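Local coordinates for protein alkaline serine protease (Thermobifida fusca, PDB 2PFE) that probably cleaves internal peptide bonds of proteins as a secreted, chymotrypsin-fold serine endopeptidase related to alpha-lytic protease, at residues Thr41-Ser53 / Met60-Thr72. Numbering follows the deposited sequence.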
ATOM      1  N   THR A  41      15.585  -6.254  -3.375  1.00  8.99           N
ATOM      2  CA  THR A  41      14.933  -6.469  -4.675  1.00  9.74           C
ATOM      3  C   THR A  41      14.976  -5.195  -5.525  1.00  9.36           C
ATOM      4  O   THR A  41      14.547  -4.135  -5.072  1.00 10.03           O
ATOM      5  CB  THR A  41      13.450  -6.900  -4.516  1.00  9.30           C
ATOM      6  OG1 THR A  41      13.367  -8.159  -3.839  1.00 10.62           O
ATOM      7  CG2 THR A  41      12.757  -7.021  -5.885  1.00 10.08           C
ATOM      8  N   ARG A  42      15.483  -5.303  -6.753  1.00  9.21           N
ATOM      9  CA  ARG A  42      15.455  -4.186  -7.699  1.00  8.53           C
ATOM     10  C   ARG A  42      14.053  -4.035  -8.287  1.00  8.89           C
ATOM     11  O   ARG A  42      13.397  -5.031  -8.596  1.00  9.46           O
ATOM     12  CB  ARG A  42      16.469  -4.394  -8.809  1.00  8.27           C
ATOM     13  N   VAL A  43      13.590  -2.793  -8.404  1.00  8.66           N
ATOM     14  CA  VAL A  43      12.303  -2.496  -9.047  1.00  8.98           C
ATOM     15  C   VAL A  43      12.490  -1.492 -10.190  1.00  9.65           C
ATOM     16  O   VAL A  43      13.509  -0.800 -10.261  1.00  8.94           O
ATOM     17  CB  VAL A  43      11.182  -2.034  -8.033  1.00  9.04           C
ATOM     18  CG1 VAL A  43      11.058  -2.998  -6.873  1.00  9.17           C
ATOM     19  CG2 VAL A  43      11.423  -0.619  -7.529  1.00  9.59           C
ATOM     20  N   SER A  44      11.515  -1.447 -11.094  1.00 10.65           N
ATOM     21  CA  SER A  44      11.539  -0.511 -12.206  1.00 11.93           C
ATOM     22  C   SER A  44      10.192   0.189 -12.356  1.00 12.46           C
ATOM     23  O   SER A  44       9.171  -0.281 -11.828  1.00 12.41           O
ATOM     24  CB  SER A  44      11.975  -1.215 -13.496  1.00 12.16           C
ATOM     25  OG  SER A  44      11.177  -2.356 -13.751  1.00 13.31           O
ATOM     26  N   SER A  45      10.204   1.328 -13.050  1.00 12.84           N
ATOM     27  CA  SER A  45       9.029   2.200 -13.215  1.00 13.85           C
ATOM     28  C   SER A  45       8.245   2.408 -11.908  1.00 13.54           C
ATOM     29  O   SER A  45       7.108   1.944 -11.786  1.00 14.38           O
ATOM     30  CB  SER A  45       8.101   1.695 -14.337  1.00 14.31           C
ATOM     31  OG  SER A  45       8.814   1.279 -15.490  1.00 16.48           O
ATOM     32  N   PRO A  46       8.827   3.128 -10.932  1.00 12.37           N
ATOM     33  CA  PRO A  46      10.141   3.780 -10.919  1.00 11.61           C
ATOM     34  C   PRO A  46      11.334   2.879 -10.578  1.00 10.65           C
ATOM     35  O   PRO A  46      11.190   1.867  -9.876  1.00 10.62           O
ATOM     36  CB  PRO A  46       9.978   4.823  -9.815  1.00 11.58           C
ATOM     37  CG  PRO A  46       9.059   4.185  -8.858  1.00 12.77           C
ATOM     38  CD  PRO A  46       8.082   3.407  -9.689  1.00 12.82           C
ATOM     39  N   SER A  47      12.514   3.269 -11.052  1.00  9.49           N
ATOM     40  CA  SER A  47      13.750   2.620 -10.640  1.00  9.00           C
ATOM     41  C   SER A  47      13.901   2.774  -9.140  1.00  8.47           C
ATOM     42  O   SER A  47      13.765   3.869  -8.588  1.00  8.49           O
ATOM     43  CB  SER A  47      14.958   3.228 -11.352  1.00  8.95           C
ATOM     44  OG  SER A  47      14.905   2.971 -12.746  1.00 10.79           O
ATOM     45  N   GLY A  48      14.152   1.659  -8.472  1.00  7.68           N
ATOM     46  CA  GLY A  48      14.340   1.680  -7.036  1.00  6.69           C
ATOM     47  C   GLY A  48      14.835   0.351  -6.532  1.00  6.17           C
ATOM     48  O   GLY A  48      15.091  -0.565  -7.308  1.00  6.15           O
ATOM     49  N   THR A  49      14.979   0.263  -5.219  1.00  5.45           N
ATOM     50  CA  THR A  49      15.355  -0.979  -4.565  1.00  5.71           C
ATOM     51  C   THR A  49      14.514  -1.101  -3.315  1.00  5.72           C
ATOM     52  O   THR A  49      14.251  -0.102  -2.639  1.00  6.37           O
ATOM     53  CB  THR A  49      16.850  -0.985  -4.189  1.00  5.65           C
ATOM     54  OG1 THR A  49      17.625  -0.772  -5.374  1.00  6.27           O
ATOM     55  CG2 THR A  49      17.257  -2.310  -3.576  1.00  7.29           C
ATOM     56  N   VAL A  50      14.097  -2.322  -3.004  1.00  5.38           N
ATOM     57  CA  VAL A  50      13.350  -2.571  -1.770  1.00  5.28           C
ATOM     58  C   VAL A  50      14.318  -2.336  -0.604  1.00  5.31           C
ATOM     59  O   VAL A  50      15.273  -3.113  -0.387  1.00  5.18           O
ATOM     60  CB  VAL A  50      12.725  -3.992  -1.734  1.00  5.38           C
ATOM     61  CG1 VAL A  50      11.978  -4.254  -0.416  1.00  5.34           C
ATOM     62  CG2 VAL A  50      11.787  -4.192  -2.914  1.00  6.68           C
ATOM     63  N   ALA A  51      14.054  -1.268   0.146  1.00  5.23           N
ATOM     64  CA  ALA A  51      14.938  -0.846   1.224  1.00  5.67           C
ATOM     65  C   ALA A  51      14.621  -1.573   2.531  1.00  5.69           C
ATOM     66  O   ALA A  51      15.496  -1.732   3.375  1.00  6.56           O
ATOM     67  CB  ALA A  51      14.875   0.653   1.415  1.00  5.22           C
ATOM     68  N   GLY A  52      13.371  -2.006   2.688  1.00  5.44           N
ATOM     69  CA  GLY A  52      12.962  -2.785   3.845  1.00  5.06           C
ATOM     70  C   GLY A  52      11.740  -3.598   3.487  1.00  4.72           C
ATOM     71  O   GLY A  52      10.908  -3.144   2.728  1.00  5.21           O
ATOM     72  N   SER A  53      11.632  -4.796   4.060  1.00  4.82           N
ATOM     73  CA  SER A  53      10.498  -5.684   3.860  1.00  5.37           C
ATOM     74  C   SER A  53      10.415  -6.690   5.008  1.00  4.81           C
ATOM     75  O   SER A  53      11.377  -7.408   5.298  1.00  5.19           O
ATOM     76  CB  SER A  53      10.588  -6.414   2.517  1.00  5.24           C
ATOM     77  OG  SER A  53       9.643  -7.463   2.444  1.00  7.09           O
ATOM     78  N   MET A  60       4.746  -5.578   5.339  1.00  4.33           N
ATOM     79  CA  MET A  60       5.128  -4.187   5.245  1.00  4.84           C
ATOM     80  C   MET A  60       6.508  -4.039   4.598  1.00  3.74           C
ATOM     81  O   MET A  60       7.420  -4.838   4.860  1.00  3.23           O
ATOM     82  CB  MET A  60       5.124  -3.553   6.636  1.00  5.28           C
ATOM     83  CG  MET A  60       6.031  -4.226   7.647  1.00  4.96           C
ATOM     84  SD  MET A  60       5.896  -3.434   9.241  1.00  8.27           S
ATOM     85  CE  MET A  60       4.246  -3.702   9.776  1.00 13.55           C
ATOM     86  N   GLY A  61       6.664  -2.986   3.806  1.00  3.52           N
ATOM     87  CA  GLY A  61       7.902  -2.757   3.082  1.00  3.48           C
ATOM     88  C   GLY A  61       7.977  -1.338   2.594  1.00  3.58           C
ATOM     89  O   GLY A  61       6.978  -0.588   2.650  1.00  3.68           O
ATOM     90  N   TRP A  62       9.154  -0.964   2.123  1.00  4.19           N
ATOM     91  CA  TRP A  62       9.280   0.266   1.377  1.00  3.89           C
ATOM     92  C   TRP A  62      10.382   0.168   0.341  1.00  4.13           C
ATOM     93  O   TRP A  62      11.305  -0.648   0.464  1.00  4.12           O
ATOM     94  CB  TRP A  62       9.447   1.488   2.303  1.00  5.00           C
ATOM     95  CG  TRP A  62      10.803   1.691   2.870  1.00  4.53           C
ATOM     96  CD1 TRP A  62      11.396   0.970   3.868  1.00  5.45           C
ATOM     97  CD2 TRP A  62      11.733   2.725   2.510  1.00  4.63           C
ATOM     98  NE1 TRP A  62      12.644   1.483   4.141  1.00  5.68           N
ATOM     99  CE2 TRP A  62      12.872   2.564   3.336  1.00  5.33           C
ATOM    100  CE3 TRP A  62      11.712   3.771   1.580  1.00  6.64           C
ATOM    101  CZ2 TRP A  62      13.999   3.397   3.240  1.00  5.66           C
ATOM    102  CZ3 TRP A  62      12.838   4.613   1.486  1.00  5.33           C
ATOM    103  CH2 TRP A  62      13.961   4.413   2.311  1.00  4.66           C
ATOM    104  N   VAL A  63      10.215   0.971  -0.705  1.00  4.02           N
ATOM    105  CA  VAL A  63      11.126   1.033  -1.840  1.00  3.96           C
ATOM    106  C   VAL A  63      11.818   2.391  -1.849  1.00  4.22           C
ATOM    107  O   VAL A  63      11.149   3.416  -1.808  1.00  4.07           O
ATOM    108  CB  VAL A  63      10.359   0.797  -3.168  1.00  3.49           C
ATOM    109  CG1 VAL A  63      11.253   1.119  -4.389  1.00  4.41           C
ATOM    110  CG2 VAL A  63       9.845  -0.655  -3.214  1.00  4.06           C
ATOM    111  N   ARG A  64      13.149   2.389  -1.873  1.00  4.38           N
ATOM    112  CA  ARG A  64      13.893   3.628  -2.058  1.00  5.19           C
ATOM    113  C   ARG A  64      14.039   3.895  -3.545  1.00  4.88           C
ATOM    114  O   ARG A  64      14.474   3.033  -4.310  1.00  4.83           O
ATOM    115  CB  ARG A  64      15.264   3.574  -1.375  1.00  4.54           C
ATOM    116  CG  ARG A  64      15.986   4.933  -1.287  1.00  6.55           C
ATOM    117  CD  ARG A  64      17.387   4.821  -0.644  1.00  7.29           C
ATOM    118  NE  ARG A  64      17.518   3.709   0.306  1.00 13.77           N
ATOM    119  CZ  ARG A  64      17.596   3.811   1.638  1.00 15.08           C
ATOM    120  NH1 ARG A  64      17.566   4.995   2.260  1.00 14.95           N
ATOM    121  NH2 ARG A  64      17.711   2.704   2.364  1.00 15.24           N
ATOM    122  N   ILE A  65      13.656   5.097  -3.939  1.00  5.22           N
ATOM    123  CA  ILE A  65      13.719   5.499  -5.352  1.00  5.18           C
ATOM    124  C   ILE A  65      14.995   6.311  -5.653  1.00  5.75           C
ATOM    125  O   ILE A  65      15.805   6.551  -4.752  1.00  5.86           O
ATOM    126  CB  ILE A  65      12.452   6.281  -5.767  1.00  5.50           C
ATOM    127  CG1 ILE A  65      12.305   7.545  -4.911  1.00  5.23           C
ATOM    128  CG2 ILE A  65      11.215   5.392  -5.614  1.00  5.07           C
ATOM    129  CD1 ILE A  65      11.298   8.549  -5.444  1.00  6.57           C
ATOM    130  N   THR A  66      15.162   6.712  -6.915  1.00  6.18           N
ATOM    131  CA  THR A  66      16.329   7.483  -7.349  1.00  6.97           C
ATOM    132  C   THR A  66      15.889   8.903  -7.693  1.00  6.98           C
ATOM    133  O   THR A  66      14.702   9.235  -7.605  1.00  6.88           O
ATOM    134  CB  THR A  66      17.033   6.825  -8.566  1.00  7.08           C
ATOM    135  OG1 THR A  66      16.232   7.005  -9.745  1.00  8.91           O
ATOM    136  CG2 THR A  66      17.265   5.331  -8.326  1.00  7.73           C
ATOM    137  N   SER A  67      16.851   9.735  -8.092  1.00  7.17           N
ATOM    138  CA  SER A  67      16.578  11.116  -8.489  1.00  7.88           C
ATOM    139  C   SER A  67      15.694  11.222  -9.738  1.00  8.12           C
ATOM    140  O   SER A  67      15.137  12.287 -10.020  1.00  8.63           O
ATOM    141  CB  SER A  67      17.901  11.853  -8.727  1.00  7.65           C
ATOM    142  OG  SER A  67      18.656  11.214  -9.743  1.00  8.71           O
ATOM    143  N   ALA A  68      15.576  10.123 -10.484  1.00  8.53           N
ATOM    144  CA  ALA A  68      14.773  10.089 -11.706  1.00  8.62           C
ATOM    145  C   ALA A  68      13.271  10.194 -11.433  1.00  8.87           C
ATOM    146  O   ALA A  68      12.483  10.389 -12.360  1.00  9.33           O
ATOM    147  CB  ALA A  68      15.082   8.831 -12.499  1.00  9.12           C
ATOM    148  N   ASP A  69      12.872  10.058 -10.165  1.00  8.55           N
ATOM    149  CA  ASP A  69      11.456  10.150  -9.801  1.00  8.75           C
ATOM    150  C   ASP A  69      11.229  11.029  -8.568  1.00  8.57           C
ATOM    151  O   ASP A  69      12.162  11.284  -7.800  1.00  9.14           O
ATOM    152  CB  ASP A  69      10.865   8.748  -9.641  1.00  8.34           C
ATOM    153  CG  ASP A  69      10.934   7.953 -10.932  1.00  9.00           C
ATOM    154  OD1 ASP A  69      10.066   8.158 -11.811  1.00 11.38           O
ATOM    155  OD2 ASP A  69      11.872   7.140 -11.075  1.00  7.92           O
ATOM    156  N   THR A  70       9.997  11.502  -8.392  1.00  8.17           N
ATOM    157  CA  THR A  70       9.695  12.506  -7.371  1.00  7.96           C
ATOM    158  C   THR A  70       8.496  12.123  -6.509  1.00  7.70           C
ATOM    159  O   THR A  70       7.432  11.800  -7.030  1.00  7.80           O
ATOM    160  CB  THR A  70       9.433  13.904  -8.008  1.00  8.16           C
ATOM    161  OG1 THR A  70      10.519  14.256  -8.879  1.00 10.45           O
ATOM    162  CG2 THR A  70       9.295  14.981  -6.927  1.00  9.25           C
ATOM    163  N   VAL A  71       8.675  12.205  -5.194  1.00  6.80           N
ATOM    164  CA  VAL A  71       7.589  11.945  -4.244  1.00  6.85           C
ATOM    165  C   VAL A  71       6.501  13.034  -4.281  1.00  6.50           C
ATOM    166  O   VAL A  71       6.782  14.225  -4.490  1.00  7.01           O
ATOM    167  CB  VAL A  71       8.126  11.741  -2.806  1.00  6.26           C
ATOM    168  CG1 VAL A  71       8.959  10.456  -2.735  1.00  8.42           C
ATOM    169  CG2 VAL A  71       8.910  12.963  -2.298  1.00  6.31           C
ATOM    170  N   THR A  72       5.253  12.593  -4.123  1.00  6.11           N
ATOM    171  CA  THR A  72       4.101  13.479  -4.016  1.00  5.57           C
ATOM    172  C   THR A  72       3.210  12.989  -2.868  1.00  5.60           C
ATOM    173  O   THR A  72       3.257  11.801  -2.495  1.00  5.05           O
ATOM    174  CB  THR A  72       3.253  13.522  -5.330  1.00  6.03           C
ATOM    175  OG1 THR A  72       2.431  12.348  -5.416  1.00  6.94           O
ATOM    176  CG2 THR A  72       4.136  13.670  -6.592  1.00  6.03           C
TER
HETATM  177  O   HOH W   1      13.680   6.340  -9.311  1.00 14.49           O
HETATM  178  O   HOH W   2      12.603   5.439 -12.962  1.00 15.55           O
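Ala51 and Gly52 both sit opposite Trp62, a classic beta bulge that breaks the register of the antiparallel hairpin formed by strands 48-53 and 60-65. Trp62 O accepts from both amides, Ala51 N at 2.8 Å and, weakly, Gly52 N. Trp62 N bonds to Gly52 O at 2.9 Å. The bulge also brings Ala51 CB over one face of the indole, a CH-pi contact 3.7 Å from the centroid of the Trp62 six-membered ring. The ring gets there because CG of Trp62 lies between its own backbone N and carbonyl carbon (chi1 79°). At the benzo end, Trp62 CH2 lies against a face of the Arg64 guanidinium, whose NH2 touches Ala51 CB. A leucine in place of Trp62 would probably take away the aromatic face under the Ala51 methyl and the rim carbon that backs the Arg64 guanidinium. Before the bulge, Thr49 and Arg64 form a hydrogen-bonded antiparallel pair with two backbone bonds. Among the side chains on the sheet face away from Trp62, Val63 CG1 meets Val43 CG2 tip to tip at 3.6 Å. Where the strands part, water takes over: one molecule ties Ser47 O to Thr66 N, Thr66 OG1 and Asp69 OD2, and a second joins Ser47 N to the same OD2, while Asp69 OD1 holds the N-terminal Ala1. The hairpin belongs to the N-terminal barrel of this chymotrypsin-like fold; strand 60-65 runs on against strand 27-32, and Trp62 packs on Val22 of strand 20-24 and Phe179 at the end of helix 172-179.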